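Local atomic coordinates of microtubule-associated serine/threonine-protein kinase 4 (Homo sapiens, PDB entry 2W7R), a protein that is a probable protein serine/threonine kinase whose PDZ domain probably binds C-terminal peptides of partner proteins. Residues A[3-9]-A[82-88]. Residue numbers count along the deposited sequence, not the author numbering.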
ATOM      1  N   GLN A   3      -3.328  -2.096 -18.349  1.00 50.57           N
ATOM      2  CA  GLN A   3      -1.880  -2.238 -18.263  1.00 50.30           C
ATOM      3  C   GLN A   3      -1.243  -2.283 -19.642  1.00 50.54           C
ATOM      4  O   GLN A   3      -1.651  -3.077 -20.494  1.00 54.64           O
ATOM      5  CB  GLN A   3      -1.511  -3.501 -17.483  1.00 54.68           C
ATOM      6  CG  GLN A   3      -1.812  -3.404 -16.004  1.00 53.72           C
ATOM      7  CD  GLN A   3      -1.168  -2.187 -15.376  1.00 49.57           C
ATOM      8  OE1 GLN A   3      -0.030  -1.840 -15.694  1.00 47.69           O
ATOM      9  NE2 GLN A   3      -1.895  -1.529 -14.483  1.00 52.80           N
ATOM     10  N   PRO A   4      -0.237  -1.432 -19.872  1.00 42.98           N
ATOM     11  CA  PRO A   4       0.290  -0.453 -18.914  1.00 35.95           C
ATOM     12  C   PRO A   4      -0.564   0.809 -18.869  1.00 33.55           C
ATOM     13  O   PRO A   4      -1.405   1.009 -19.744  1.00 39.24           O
ATOM     14  CB  PRO A   4       1.667  -0.101 -19.494  1.00 40.24           C
ATOM     15  CG  PRO A   4       1.877  -1.024 -20.677  1.00 53.01           C
ATOM     16  CD  PRO A   4       0.518  -1.414 -21.133  1.00 49.90           C
ATOM     17  N   ILE A   5      -0.350   1.644 -17.857  1.00 37.50           N
ATOM     18  CA  ILE A   5      -1.012   2.937 -17.781  1.00 36.06           C
ATOM     19  C   ILE A   5      -0.237   3.916 -18.649  1.00 37.66           C
ATOM     20  O   ILE A   5       0.953   4.133 -18.435  1.00 33.70           O
ATOM     21  CB  ILE A   5      -1.029   3.489 -16.343  1.00 44.73           C
ATOM     22  CG1 ILE A   5      -1.603   2.455 -15.370  1.00 41.65           C
ATOM     23  CG2 ILE A   5      -1.818   4.798 -16.287  1.00 46.52           C
ATOM     24  CD1 ILE A   5      -3.089   2.261 -15.486  1.00 52.06           C
ATOM     25  N   VAL A   6      -0.903   4.503 -19.634  1.00 37.59           N
ATOM     26  CA  VAL A   6      -0.241   5.472 -20.494  1.00 40.40           C
ATOM     27  C   VAL A   6      -0.609   6.884 -20.071  1.00 41.05           C
ATOM     28  O   VAL A   6      -1.784   7.243 -20.019  1.00 48.09           O
ATOM     29  CB  VAL A   6      -0.594   5.250 -21.969  1.00 45.25           C
ATOM     30  CG1 VAL A   6       0.118   6.270 -22.846  1.00 38.06           C
ATOM     31  CG2 VAL A   6      -0.217   3.831 -22.382  1.00 53.03           C
ATOM     32  N   ILE A   7       0.400   7.684 -19.755  1.00 33.92           N
ATOM     33  CA  ILE A   7       0.158   9.042 -19.303  1.00 37.42           C
ATOM     34  C   ILE A   7       0.687  10.035 -20.329  1.00 41.59           C
ATOM     35  O   ILE A   7       1.875  10.026 -20.659  1.00 35.75           O
ATOM     36  CB  ILE A   7       0.808   9.309 -17.930  1.00 34.89           C
ATOM     37  CG1 ILE A   7       0.370   8.252 -16.914  1.00 31.89           C
ATOM     38  CG2 ILE A   7       0.449  10.707 -17.440  1.00 36.60           C
ATOM     39  CD1 ILE A   7       1.091   8.357 -15.571  1.00 33.92           C
ATOM     40  N   HIS A   8      -0.205  10.879 -20.845  1.00 33.74           N
ATOM     41  CA  HIS A   8       0.181  11.921 -21.785  1.00 37.34           C
ATOM     42  C   HIS A   8       0.296  13.246 -21.048  1.00 41.30           C
ATOM     43  O   HIS A   8      -0.666  13.706 -20.432  1.00 41.50           O
ATOM     44  CB  HIS A   8      -0.855  12.067 -22.900  1.00 38.17           C
ATOM     45  CG  HIS A   8      -1.107  10.809 -23.670  1.00 39.00           C
ATOM     46  ND1 HIS A   8      -0.470  10.524 -24.857  1.00 44.32           N
ATOM     47  CD2 HIS A   8      -1.942   9.770 -23.431  1.00 47.68           C
ATOM     48  CE1 HIS A   8      -0.902   9.363 -25.318  1.00 47.36           C
ATOM     49  NE2 HIS A   8      -1.793   8.883 -24.470  1.00 48.88           N
ATOM     50  N   SER A   9       1.475  13.854 -21.119  1.00 43.32           N
ATOM     51  CA  SER A   9       1.719  15.152 -20.504  1.00 47.77           C
ATOM     52  C   SER A   9       1.893  16.221 -21.579  1.00 49.89           C
ATOM     53  O   SER A   9       2.414  15.942 -22.658  1.00 53.02           O
ATOM     54  CB  SER A   9       2.969  15.095 -19.624  1.00 51.20           C
ATOM     55  OG  SER A   9       3.417  16.398 -19.291  1.00 60.21           O
ATOM     56  N   ASN A  82       7.497  13.499 -22.565  1.00 69.95           N
ATOM     57  CA  ASN A  82       6.091  13.881 -22.734  1.00 67.78           C
ATOM     58  C   ASN A  82       5.067  12.766 -22.516  1.00 55.29           C
ATOM     59  O   ASN A  82       4.035  12.978 -21.877  1.00 48.59           O
ATOM     60  CB  ASN A  82       5.871  14.529 -24.105  1.00 79.03           C
ATOM     61  CG  ASN A  82       6.177  16.016 -24.102  1.00 86.94           C
ATOM     62  OD1 ASN A  82       6.448  16.604 -23.055  1.00 89.81           O
ATOM     63  ND2 ASN A  82       6.127  16.633 -25.278  1.00 87.25           N
ATOM     64  N   LYS A  83       5.339  11.589 -23.066  1.00 42.76           N
ATOM     65  CA  LYS A  83       4.475  10.436 -22.847  1.00 33.75           C
ATOM     66  C   LYS A  83       5.259   9.370 -22.086  1.00 35.30           C
ATOM     67  O   LYS A  83       6.428   9.136 -22.380  1.00 42.42           O
ATOM     68  CB  LYS A  83       3.969   9.878 -24.176  1.00 43.17           C
ATOM     69  CG  LYS A  83       2.966   8.748 -24.023  1.00 50.75           C
ATOM     70  CD  LYS A  83       2.441   8.280 -25.373  1.00 59.94           C
ATOM     71  CE  LYS A  83       3.542   7.658 -26.216  1.00 66.15           C
ATOM     72  NZ  LYS A  83       3.029   7.176 -27.531  1.00 69.99           N
ATOM     73  N   VAL A  84       4.619   8.740 -21.105  1.00 31.01           N
ATOM     74  CA  VAL A  84       5.252   7.656 -20.356  1.00 29.72           C
ATOM     75  C   VAL A  84       4.280   6.504 -20.117  1.00 38.97           C
ATOM     76  O   VAL A  84       3.081   6.709 -19.961  1.00 35.45           O
ATOM     77  CB  VAL A  84       5.807   8.145 -19.001  1.00 29.10           C
ATOM     78  CG1 VAL A  84       4.670   8.420 -18.020  1.00 31.20           C
ATOM     79  CG2 VAL A  84       6.783   7.117 -18.417  1.00 33.69           C
ATOM     80  N   SER A  85       4.809   5.287 -20.096  1.00 32.67           N
ATOM     81  CA  SER A  85       3.995   4.115 -19.840  1.00 29.64           C
ATOM     82  C   SER A  85       4.407   3.543 -18.490  1.00 29.78           C
ATOM     83  O   SER A  85       5.588   3.342 -18.245  1.00 35.35           O
ATOM     84  CB  SER A  85       4.227   3.084 -20.944  1.00 46.87           C
ATOM     85  OG  SER A  85       3.355   1.979 -20.808  1.00 62.86           O
ATOM     86  N   ILE A  86       3.446   3.311 -17.603  1.00 28.49           N
ATOM     87  CA  ILE A  86       3.767   2.750 -16.292  1.00 28.79           C
ATOM     88  C   ILE A  86       3.013   1.445 -16.076  1.00 29.30           C
ATOM     89  O   ILE A  86       1.783   1.413 -16.119  1.00 29.60           O
ATOM     90  CB  ILE A  86       3.451   3.743 -15.154  1.00 31.98           C
ATOM     91  CG1 ILE A  86       4.225   5.044 -15.364  1.00 36.32           C
ATOM     92  CG2 ILE A  86       3.788   3.148 -13.787  1.00 29.19           C
ATOM     93  CD1 ILE A  86       4.091   6.014 -14.229  1.00 44.26           C
ATOM     94  N   THR A  87       3.755   0.363 -15.861  1.00 25.95           N
ATOM     95  CA  THR A  87       3.136  -0.916 -15.569  1.00 25.59           C
ATOM     96  C   THR A  87       3.018  -1.057 -14.061  1.00 24.77           C
ATOM     97  O   THR A  87       3.989  -0.857 -13.332  1.00 25.91           O
ATOM     98  CB  THR A  87       3.962  -2.083 -16.131  1.00 26.64           C
ATOM     99  OG1 THR A  87       4.230  -1.858 -17.521  1.00 28.26           O
ATOM    100  CG2 THR A  87       3.217  -3.400 -15.959  1.00 32.57           C
ATOM    101  N   THR A  88       1.818  -1.382 -13.597  1.00 26.95           N
ATOM    102  CA  THR A  88       1.560  -1.491 -12.170  1.00 25.70           C
ATOM    103  C   THR A  88       0.931  -2.827 -11.821  1.00 29.01           C
ATOM    104  O   THR A  88       0.395  -3.524 -12.689  1.00 33.58           O
ATOM    105  CB  THR A  88       0.619  -0.371 -11.680  1.00 34.13           C
ATOM    106  OG1 THR A  88      -0.680  -0.548 -12.259  1.00 40.95           O
ATOM    107  CG2 THR A  88       1.162   0.999 -12.066  1.00 37.08           C
TER
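Five backbone hydrogen bonds pair residues 3-9 with residues 82-88. Ile5 and Ile86 exchange two, Ile5 N to Ile86 O and Ile86 N to Ile5 O, both 2.8 Å; Ile7 and Val84 exchange another two, Ile7 N to Val84 O at 2.9 Å and Val84 N to Ile7 O at 3.1 Å. Ser9 N to Asn82 O, 2.8 Å, adds a fifth. The strand axes approach to 4.7 Å with their directions 155° apart, so the pairing is antiparallel, and Val6-Ser85 and His8-Lys83 are the non-hydrogen-bonded pairs; beside them CA-H...O contacts reach the carbonyls of the hydrogen-bonded pairs, as Ser85 CA to Ile5 O (3.4 Å).

This is the pairing of the first and last strands of the PDZ fold, which brings the two ends of the domain together; strand 5-8 is one of the two outermost strands of its sheet within this chain, while strand 83-89 also pairs with strand 56-60.

Beyond the cis peptide before Pro4, a side chain continues the pattern: Gln3 OE1 accepts from Thr88 N (2.8 Å, 168°), and Gln3 NE2 reaches Thr88 OG1 (2.7 Å) in a weak bond bent to 129°.

Side chains alternate between the two faces. Ile5, Ile7, Val84 and Ile86 share one; all but the partly exposed Ile5 are buried, with Ile7 CD1 4.0 Å from Ile86 CD1, and Ile7 packs on helix 45-49 and Phe16. On the other, more exposed face, the aliphatic chain of Lys83 meets the imidazole obliquely, Lys83 CD 3.5 Å from His8 CE1.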